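Local atomic coordinates of galactose mutarotase-like protein (Clostridium acetobutylicum, PDB entry 3OS7), a protein that probably binds carbohydrate and, as in related aldose 1-epimerases, may interconvert the anomers of a sugar. Residues A239-L251 against M279-G293. Residues are numbered along the deposited sequence; the frame is centred on the assembly and turned at random.
Sequences AVASHPIESLFSL and MSSEYKYLVIWNDMG
Asn-290 reaches across to the loop that leads into strand 246-251 and bonds there with both ends of its amide. Its CB lies against Val-240 CG2 at 3.9 Å, the two side chains running past each other in opposite directions. From CB the chain turns back over its own main chain, CG lying between the backbone N and the carbonyl carbon (chi1 66°), which sets the amide facing the loop. There ND2 gives one hydrogen to Val-240 O (2.7 Å) and the other to His-243 O (2.8 Å); both acceptors lie in the amide plane, and the bond to His-243 is the straighter, 165° at the hydrogen. OD1 accepts from Ile-245 N at 2.9 Å, this donor standing above the carbonyl plane. Three bonds thus fix the rotation of a buried amide, and Asn-290 N adds a fourth link, to Ile-245 O.

Beyond this loop the segments form an antiparallel ladder, with Ser-247 opposite Ile-288 and Phe-249 opposite Leu-286 as hydrogen-bonded pairs. It belongs to the large, antiparallel beta fold of the galactose mutarotase family, where strand 201-213 flanks one side of the pair and strand 297-303 the other. A classic beta bulge at Lys-284 and Tyr-285, both facing Gln-303, interrupts the latter pairing. On the face bearing Ser-247 and Phe-249, Ile-288 CG2 touches both Ile-245 CG2 and Ser-247 CB, and also meets the Phe-249 ring at its edge. On the reverse face, Ser-250 CB makes an off-centre CH-pi contact with the Tyr-285 ring, 4.2 Å from its centroid, while Leu-248 CD1 packs on Val-287 CG2. At the far end Leu-251 CD1 touches the selenium of selenomethionine Met-279 (SE) at 3.8 Å, and CD2 rests on Leu-286 CB.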
ATOM      1  N   ALA A 239     -13.108 -14.568  -7.045  1.00 15.44           N
ATOM      2  CA  ALA A 239     -12.014 -15.371  -7.649  1.00 17.67           C
ATOM      3  C   ALA A 239     -11.214 -14.405  -8.492  1.00 19.35           C
ATOM      4  O   ALA A 239     -11.506 -14.175  -9.661  1.00 19.63           O
ATOM      5  CB  ALA A 239     -12.577 -16.523  -8.509  1.00 19.84           C
ATOM      6  N   VAL A 240     -10.217 -13.805  -7.870  1.00 19.55           N
ATOM      7  CA  VAL A 240      -9.520 -12.656  -8.429  1.00 20.41           C
ATOM      8  C   VAL A 240      -8.748 -12.991  -9.703  1.00 21.04           C
ATOM      9  O   VAL A 240      -8.491 -12.121 -10.497  1.00 22.56           O
ATOM     10  CB  VAL A 240      -8.583 -12.024  -7.367  1.00 22.04           C
ATOM     11  CG1 VAL A 240      -7.520 -13.016  -6.910  1.00 19.38           C
ATOM     12  CG2 VAL A 240      -7.936 -10.762  -7.862  1.00 24.46           C
ATOM     13  N   ALA A 241      -8.405 -14.251  -9.893  1.00 18.25           N
ATOM     14  CA  ALA A 241      -7.614 -14.627 -11.066  1.00 22.44           C
ATOM     15  C   ALA A 241      -8.455 -14.917 -12.309  1.00 23.25           C
ATOM     16  O   ALA A 241      -7.898 -15.207 -13.350  1.00 27.84           O
ATOM     17  CB  ALA A 241      -6.751 -15.820 -10.741  1.00 22.12           C
ATOM     18  N   SER A 242      -9.777 -14.818 -12.230  1.00 24.21           N
ATOM     19  CA  SER A 242     -10.606 -15.291 -13.345  0.60 26.25           C
ATOM     20  C   SER A 242     -10.723 -14.293 -14.497  1.00 25.73           C
ATOM     21  O   SER A 242     -10.922 -14.692 -15.629  1.00 25.35           O
ATOM     22  CB  SER A 242     -11.989 -15.750 -12.863  0.60 27.88           C
ATOM     23  OG  SER A 242     -12.615 -14.754 -12.086  0.60 27.39           O
ATOM     24  N   HIS A 243     -10.568 -13.004 -14.238  1.00 20.98           N
ATOM     25  CA  HIS A 243     -10.674 -12.010 -15.302  1.00 20.66           C
ATOM     26  C   HIS A 243     -10.065 -10.686 -14.847  1.00 19.64           C
ATOM     27  O   HIS A 243      -9.779 -10.546 -13.672  1.00 19.39           O
ATOM     28  CB  HIS A 243     -12.160 -11.814 -15.677  1.00 23.01           C
ATOM     29  CG  HIS A 243     -13.015 -11.417 -14.516  1.00 26.46           C
ATOM     30  ND1 HIS A 243     -13.113 -10.116 -14.073  1.00 38.65           N
ATOM     31  CD2 HIS A 243     -13.784 -12.158 -13.683  1.00 40.64           C
ATOM     32  CE1 HIS A 243     -13.906 -10.071 -13.016  1.00 33.84           C
ATOM     33  NE2 HIS A 243     -14.328 -11.297 -12.758  1.00 37.19           N
ATOM     34  N   PRO A 244      -9.890  -9.713 -15.764  1.00 20.56           N
ATOM     35  CA  PRO A 244      -9.308  -8.436 -15.353  1.00 19.60           C
ATOM     36  C   PRO A 244     -10.231  -7.691 -14.384  1.00 18.85           C
ATOM     37  O   PRO A 244     -11.454  -7.664 -14.560  1.00 19.88           O
ATOM     38  CB  PRO A 244      -9.166  -7.665 -16.661  1.00 21.55           C
ATOM     39  CG  PRO A 244      -9.005  -8.734 -17.692  1.00 22.05           C
ATOM     40  CD  PRO A 244      -9.951  -9.821 -17.238  1.00 23.42           C
ATOM     41  N   ILE A 245      -9.612  -7.113 -13.370  1.00 16.88           N
ATOM     42  CA  ILE A 245     -10.305  -6.354 -12.323  1.00 16.45           C
ATOM     43  C   ILE A 245      -9.536  -5.076 -12.145  1.00 15.31           C
ATOM     44  O   ILE A 245      -8.319  -5.105 -12.032  1.00 14.41           O
ATOM     45  CB  ILE A 245     -10.320  -7.123 -10.973  1.00 17.32           C
ATOM     46  CG1 ILE A 245     -11.237  -8.340 -11.078  1.00 18.89           C
ATOM     47  CG2 ILE A 245     -10.806  -6.167  -9.824  1.00 18.23           C
ATOM     48  CD1 ILE A 245     -11.137  -9.376  -9.936  1.00 14.43           C
ATOM     49  N   GLU A 246     -10.249  -3.954 -12.145  1.00 14.76           N
ATOM     50  CA  GLU A 246      -9.668  -2.641 -11.807  1.00 16.43           C
ATOM     51  C   GLU A 246     -10.810  -1.812 -11.256  1.00 15.20           C
ATOM     52  O   GLU A 246     -11.641  -1.316 -12.020  1.00 14.79           O
ATOM     53  CB  GLU A 246      -9.012  -1.957 -13.021  1.00 18.34           C
ATOM     54  CG  GLU A 246      -8.297  -0.658 -12.657  1.00 22.29           C
ATOM     55  CD  GLU A 246      -7.607   0.047 -13.844  1.00 35.26           C
ATOM     56  OE1 GLU A 246      -7.480  -0.555 -14.933  1.00 33.31           O
ATOM     57  OE2 GLU A 246      -7.188   1.214 -13.655  1.00 39.97           O
ATOM     58  N   SER A 247     -10.889  -1.711  -9.923  1.00 13.43           N
ATOM     59  CA  SER A 247     -12.074  -1.126  -9.298  1.00 11.05           C
ATOM     60  C   SER A 247     -11.727  -0.237  -8.122  1.00 11.83           C
ATOM     61  O   SER A 247     -10.795  -0.504  -7.378  1.00 13.02           O
ATOM     62  CB  SER A 247     -12.970  -2.240  -8.786  1.00 12.80           C
ATOM     63  OG  SER A 247     -13.476  -3.042  -9.841  1.00 16.56           O
ATOM     64  N   LEU A 248     -12.560   0.782  -7.901  1.00 11.06           N
ATOM     65  CA  LEU A 248     -12.410   1.688  -6.769  1.00 10.28           C
ATOM     66  C   LEU A 248     -13.608   1.548  -5.818  1.00 11.22           C
ATOM     67  O   LEU A 248     -14.764   1.709  -6.253  1.00 12.20           O
ATOM     68  CB  LEU A 248     -12.332   3.119  -7.281  1.00 10.50           C
ATOM     69  CG  LEU A 248     -12.358   4.235  -6.259  1.00 13.95           C
ATOM     70  CD1 LEU A 248     -11.160   4.179  -5.282  1.00 11.10           C
ATOM     71  CD2 LEU A 248     -12.452   5.596  -6.988  1.00  9.09           C
ATOM     72  N   PHE A 249     -13.327   1.287  -4.541  1.00 10.41           N
ATOM     73  CA  PHE A 249     -14.365   1.215  -3.510  1.00 11.15           C
ATOM     74  C   PHE A 249     -14.074   2.149  -2.367  1.00 12.42           C
ATOM     75  O   PHE A 249     -12.909   2.418  -2.060  1.00 11.41           O
ATOM     76  CB  PHE A 249     -14.418  -0.205  -2.944  1.00 10.40           C
ATOM     77  CG  PHE A 249     -14.826  -1.252  -3.949  1.00 10.54           C
ATOM     78  CD1 PHE A 249     -16.176  -1.415  -4.312  1.00 11.89           C
ATOM     79  CD2 PHE A 249     -13.878  -2.036  -4.552  1.00 15.15           C
ATOM     80  CE1 PHE A 249     -16.549  -2.378  -5.246  1.00 14.13           C
ATOM     81  CE2 PHE A 249     -14.240  -2.997  -5.470  1.00 14.67           C
ATOM     82  CZ  PHE A 249     -15.582  -3.162  -5.827  1.00 14.75           C
ATOM     83  N   SER A 250     -15.115   2.629  -1.700  1.00 11.58           N
ATOM     84  CA  SER A 250     -14.944   3.092  -0.323  1.00 10.87           C
ATOM     85  C   SER A 250     -14.963   1.900   0.633  1.00  9.32           C
ATOM     86  O   SER A 250     -15.489   0.844   0.308  1.00 12.57           O
ATOM     87  CB  SER A 250     -15.993   4.130   0.049  1.00 15.40           C
ATOM     88  OG  SER A 250     -17.290   3.720  -0.316  1.00 12.92           O
ATOM     89  N   LEU A 251     -14.432   2.105   1.832  1.00 12.73           N
ATOM     90  CA  LEU A 251     -14.328   1.062   2.840  1.00 12.47           C
ATOM     91  C   LEU A 251     -15.240   1.339   4.015  1.00 15.69           C
ATOM     92  O   LEU A 251     -15.543   2.490   4.331  1.00 14.34           O
ATOM     93  CB  LEU A 251     -12.903   0.985   3.368  1.00 12.85           C
ATOM     94  CG  LEU A 251     -11.845   0.495   2.355  1.00 15.52           C
ATOM     95  CD1 LEU A 251     -10.460   0.570   2.983  1.00 12.98           C
ATOM     96  CD2 LEU A 251     -12.175  -0.919   1.904  1.00 12.87           C
HETATM   97  N   MSE A 279      -6.609  -2.890   7.950  1.00 14.69           N
HETATM   98  CA  MSE A 279      -6.327  -1.480   7.729  1.00 15.20           C
HETATM   99  C   MSE A 279      -7.037  -0.643   8.775  1.00 14.81           C
HETATM  100  O   MSE A 279      -8.210  -0.880   9.068  1.00 15.70           O
HETATM  101  CB  MSE A 279      -6.840  -1.060   6.357  1.00 16.49           C
HETATM  102  CG  MSE A 279      -6.367  -1.895   5.240  1.00 19.06           C
HETATM  103 SE   MSE A 279      -7.480  -1.757   3.656  0.75 16.06          SE
HETATM  104  CE  MSE A 279      -6.668  -3.248   2.801  1.00 16.19           C
ATOM    105  N   SER A 280      -6.345   0.365   9.287  1.00 14.54           N
ATOM    106  CA  SER A 280      -6.959   1.304  10.245  1.00 16.99           C
ATOM    107  C   SER A 280      -7.973   2.210   9.543  1.00 14.47           C
ATOM    108  O   SER A 280      -7.994   2.328   8.299  1.00 13.79           O
ATOM    109  CB  SER A 280      -5.889   2.134  10.958  1.00 20.11           C
ATOM    110  OG  SER A 280      -5.296   3.091  10.087  1.00 15.84           O
ATOM    111  N   SER A 281      -8.798   2.871  10.350  1.00 15.16           N
ATOM    112  CA  SER A 281      -9.875   3.746   9.875  0.50 16.57           C
ATOM    113  C   SER A 281      -9.396   4.931   9.064  1.00 13.84           C
ATOM    114  O   SER A 281     -10.190   5.587   8.378  1.00 14.47           O
ATOM    115  CB  SER A 281     -10.678   4.296  11.071  0.50 17.47           C
ATOM    116  OG  SER A 281     -11.302   3.264  11.783  0.50 25.23           O
ATOM    117  N   GLU A 282      -8.101   5.247   9.156  1.00 14.60           N
ATOM    118  CA  GLU A 282      -7.537   6.305   8.328  1.00 14.80           C
ATOM    119  C   GLU A 282      -7.615   5.969   6.845  1.00 15.30           C
ATOM    120  O   GLU A 282      -7.592   6.879   5.992  1.00 12.50           O
ATOM    121  CB  GLU A 282      -6.073   6.590   8.710  1.00 15.88           C
ATOM    122  CG  GLU A 282      -5.908   7.406  10.010  1.00 18.56           C
ATOM    123  CD  GLU A 282      -6.049   6.577  11.269  1.00 28.65           C
ATOM    124  OE1 GLU A 282      -5.990   5.334  11.214  1.00 20.13           O
ATOM    125  OE2 GLU A 282      -6.230   7.170  12.338  1.00 27.28           O
ATOM    126  N   TYR A 283      -7.716   4.676   6.538  1.00 12.26           N
ATOM    127  CA  TYR A 283      -7.829   4.237   5.139  1.00 13.82           C
ATOM    128  C   TYR A 283      -9.307   4.122   4.774  1.00 14.34           C
ATOM    129  O   TYR A 283     -10.044   3.329   5.351  1.00 16.23           O
ATOM    130  CB  TYR A 283      -7.073   2.937   4.916  1.00 14.35           C
ATOM    131  CG  TYR A 283      -5.605   3.096   5.132  1.00 11.77           C
ATOM    132  CD1 TYR A 283      -4.826   3.778   4.209  1.00 15.92           C
ATOM    133  CD2 TYR A 283      -4.996   2.625   6.279  1.00 14.72           C
ATOM    134  CE1 TYR A 283      -3.439   3.963   4.422  1.00 17.70           C
ATOM    135  CE2 TYR A 283      -3.613   2.824   6.513  1.00 16.74           C
ATOM    136  CZ  TYR A 283      -2.845   3.472   5.564  1.00 17.10           C
ATOM    137  OH  TYR A 283      -1.478   3.642   5.768  1.00 19.14           O
ATOM    138  N   LYS A 284      -9.740   5.000   3.869  1.00 13.48           N
ATOM    139  CA  LYS A 284     -11.145   5.173   3.573  1.00 14.19           C
ATOM    140  C   LYS A 284     -11.590   4.654   2.203  1.00 14.26           C
ATOM    141  O   LYS A 284     -12.794   4.497   1.952  1.00 13.24           O
ATOM    142  CB  LYS A 284     -11.458   6.646   3.716  1.00 15.32           C
ATOM    143  CG  LYS A 284     -11.152   7.121   5.180  1.00 18.30           C
ATOM    144  CD  LYS A 284     -11.546   8.502   5.494  1.00 26.38           C
ATOM    145  CE  LYS A 284     -11.010   8.899   6.917  1.00 24.79           C
ATOM    146  NZ  LYS A 284     -11.474   7.966   8.021  1.00 28.22           N
ATOM    147  N   TYR A 285     -10.626   4.418   1.315  1.00 11.41           N
ATOM    148  CA  TYR A 285     -10.868   3.961  -0.046  1.00 11.69           C
ATOM    149  C   TYR A 285      -9.862   2.871  -0.387  1.00 10.34           C
ATOM    150  O   TYR A 285      -8.876   2.685   0.325  1.00 10.44           O
ATOM    151  CB  TYR A 285     -10.748   5.103  -1.080  1.00 12.69           C
ATOM    152  CG  TYR A 285     -11.908   6.044  -1.052  1.00 11.04           C
ATOM    153  CD1 TYR A 285     -11.934   7.125  -0.153  1.00 11.00           C
ATOM    154  CD2 TYR A 285     -13.001   5.861  -1.892  1.00 12.15           C
ATOM    155  CE1 TYR A 285     -13.036   7.977  -0.099  1.00 15.03           C
ATOM    156  CE2 TYR A 285     -14.090   6.734  -1.866  1.00 12.70           C
ATOM    157  CZ  TYR A 285     -14.108   7.783  -0.967  1.00 16.72           C
ATOM    158  OH  TYR A 285     -15.209   8.635  -0.938  1.00 14.35           O
ATOM    159  N   LEU A 286     -10.156   2.124  -1.446  1.00 10.87           N
ATOM    160  CA  LEU A 286      -9.281   1.042  -1.853  1.00 11.54           C
ATOM    161  C   LEU A 286      -9.472   0.775  -3.324  1.00 11.76           C
ATOM    162  O   LEU A 286     -10.611   0.799  -3.831  1.00 11.95           O
ATOM    163  CB  LEU A 286      -9.607  -0.201  -1.034  1.00 13.95           C
ATOM    164  CG  LEU A 286      -8.809  -1.468  -1.326  1.00 14.83           C
ATOM    165  CD1 LEU A 286      -8.648  -2.247  -0.049  1.00 18.14           C
ATOM    166  CD2 LEU A 286      -9.470  -2.326  -2.406  1.00 15.03           C
ATOM    167  N   VAL A 287      -8.344   0.546  -3.994  1.00  9.45           N
ATOM    168  CA  VAL A 287      -8.320   0.138  -5.392  1.00  9.03           C
ATOM    169  C   VAL A 287      -7.865  -1.309  -5.407  1.00  8.94           C
ATOM    170  O   VAL A 287      -6.930  -1.684  -4.709  1.00 12.24           O
ATOM    171  CB  VAL A 287      -7.401   1.017  -6.255  1.00 13.18           C
ATOM    172  CG1 VAL A 287      -7.143   0.360  -7.635  1.00 12.44           C
ATOM    173  CG2 VAL A 287      -7.992   2.424  -6.373  1.00 14.54           C
ATOM    174  N   ILE A 288      -8.588  -2.146  -6.148  1.00 11.23           N
ATOM    175  CA  ILE A 288      -8.144  -3.497  -6.403  1.00 11.43           C
ATOM    176  C   ILE A 288      -7.837  -3.554  -7.901  1.00 12.26           C
ATOM    177  O   ILE A 288      -8.650  -3.144  -8.729  1.00 12.91           O
ATOM    178  CB  ILE A 288      -9.140  -4.592  -5.966  1.00 12.86           C
ATOM    179  CG1 ILE A 288      -8.597  -5.978  -6.365  1.00 14.74           C
ATOM    180  CG2 ILE A 288     -10.591  -4.336  -6.492  1.00 12.52           C
ATOM    181  CD1 ILE A 288      -9.315  -7.140  -5.773  1.00 16.92           C
ATOM    182  N   TRP A 289      -6.657  -4.053  -8.232  1.00 12.18           N
ATOM    183  CA  TRP A 289      -6.187  -4.135  -9.602  1.00 13.40           C
ATOM    184  C   TRP A 289      -5.354  -5.403  -9.716  1.00 14.49           C
ATOM    185  O   TRP A 289      -4.379  -5.549  -8.985  1.00 13.44           O
ATOM    186  CB  TRP A 289      -5.343  -2.915  -9.941  1.00 14.53           C
ATOM    187  CG  TRP A 289      -4.626  -2.991 -11.263  1.00 14.15           C
ATOM    188  CD1 TRP A 289      -5.169  -2.843 -12.503  1.00 20.14           C
ATOM    189  CD2 TRP A 289      -3.209  -3.197 -11.466  1.00 16.89           C
ATOM    190  NE1 TRP A 289      -4.182  -2.952 -13.470  1.00 21.11           N
ATOM    191  CE2 TRP A 289      -2.976  -3.164 -12.852  1.00 23.71           C
ATOM    192  CE3 TRP A 289      -2.121  -3.434 -10.602  1.00 16.05           C
ATOM    193  CZ2 TRP A 289      -1.697  -3.346 -13.400  1.00 21.26           C
ATOM    194  CZ3 TRP A 289      -0.862  -3.615 -11.150  1.00 20.63           C
ATOM    195  CH2 TRP A 289      -0.666  -3.577 -12.531  1.00 19.58           C
ATOM    196  N   ASN A 290      -5.740  -6.314 -10.602  1.00 13.53           N
ATOM    197  CA  ASN A 290      -5.043  -7.602 -10.681  1.00 15.39           C
ATOM    198  C   ASN A 290      -4.168  -7.779 -11.939  1.00 16.89           C
ATOM    199  O   ASN A 290      -3.807  -8.901 -12.239  1.00 16.89           O
ATOM    200  CB  ASN A 290      -6.027  -8.761 -10.569  1.00 15.18           C
ATOM    201  CG  ASN A 290      -6.982  -8.842 -11.758  1.00 13.36           C
ATOM    202  OD1 ASN A 290      -6.969  -7.969 -12.634  1.00 13.78           O
ATOM    203  ND2 ASN A 290      -7.828  -9.887 -11.785  1.00 15.11           N
ATOM    204  N   ASP A 291      -3.868  -6.682 -12.652  1.00 15.15           N
ATOM    205  CA  ASP A 291      -2.990  -6.708 -13.816  1.00 18.38           C
ATOM    206  C   ASP A 291      -3.420  -7.802 -14.811  1.00 18.20           C
ATOM    207  O   ASP A 291      -2.615  -8.625 -15.198  1.00 19.10           O
ATOM    208  CB  ASP A 291      -1.536  -6.917 -13.365  1.00 17.37           C
ATOM    209  CG  ASP A 291      -0.507  -6.516 -14.439  1.00 22.28           C
ATOM    210  OD1 ASP A 291      -0.910  -6.135 -15.561  1.00 21.64           O
ATOM    211  OD2 ASP A 291       0.718  -6.585 -14.154  1.00 19.80           O
HETATM  212  N   MSE A 292      -4.712  -7.793 -15.162  1.00 19.49           N
HETATM  213  CA  MSE A 292      -5.368  -8.750 -16.064  1.00 21.43           C
HETATM  214  C   MSE A 292      -5.703 -10.111 -15.436  1.00 21.36           C
HETATM  215  O   MSE A 292      -6.468 -10.860 -16.021  1.00 20.27           O
HETATM  216  CB  MSE A 292      -4.582  -8.956 -17.370  1.00 22.12           C
HETATM  217  CG  MSE A 292      -4.219  -7.701 -18.121  1.00 26.66           C
HETATM  218 SE   MSE A 292      -5.738  -6.518 -18.449  0.75 28.61          SE
HETATM  219  CE  MSE A 292      -6.611  -7.497 -19.910  1.00 33.81           C
ATOM    220  N   GLY A 293      -5.169 -10.403 -14.248  1.00 20.28           N
ATOM    221  CA  GLY A 293      -5.453 -11.632 -13.507  1.00 19.38           C
ATOM    222  C   GLY A 293      -4.679 -12.866 -13.954  1.00 21.42           C
ATOM    223  O   GLY A 293      -4.971 -13.983 -13.532  1.00 23.48           O
TER
HETATM  224  O   HOH W   1      -7.540 -13.443 -15.902  1.00 25.48           O
HETATM  225  O   HOH W   2      -6.577  -5.564 -14.425  1.00 19.79           O
HETATM  226  O   HOH W   3      -6.570  -3.194 -15.899  1.00 35.19           O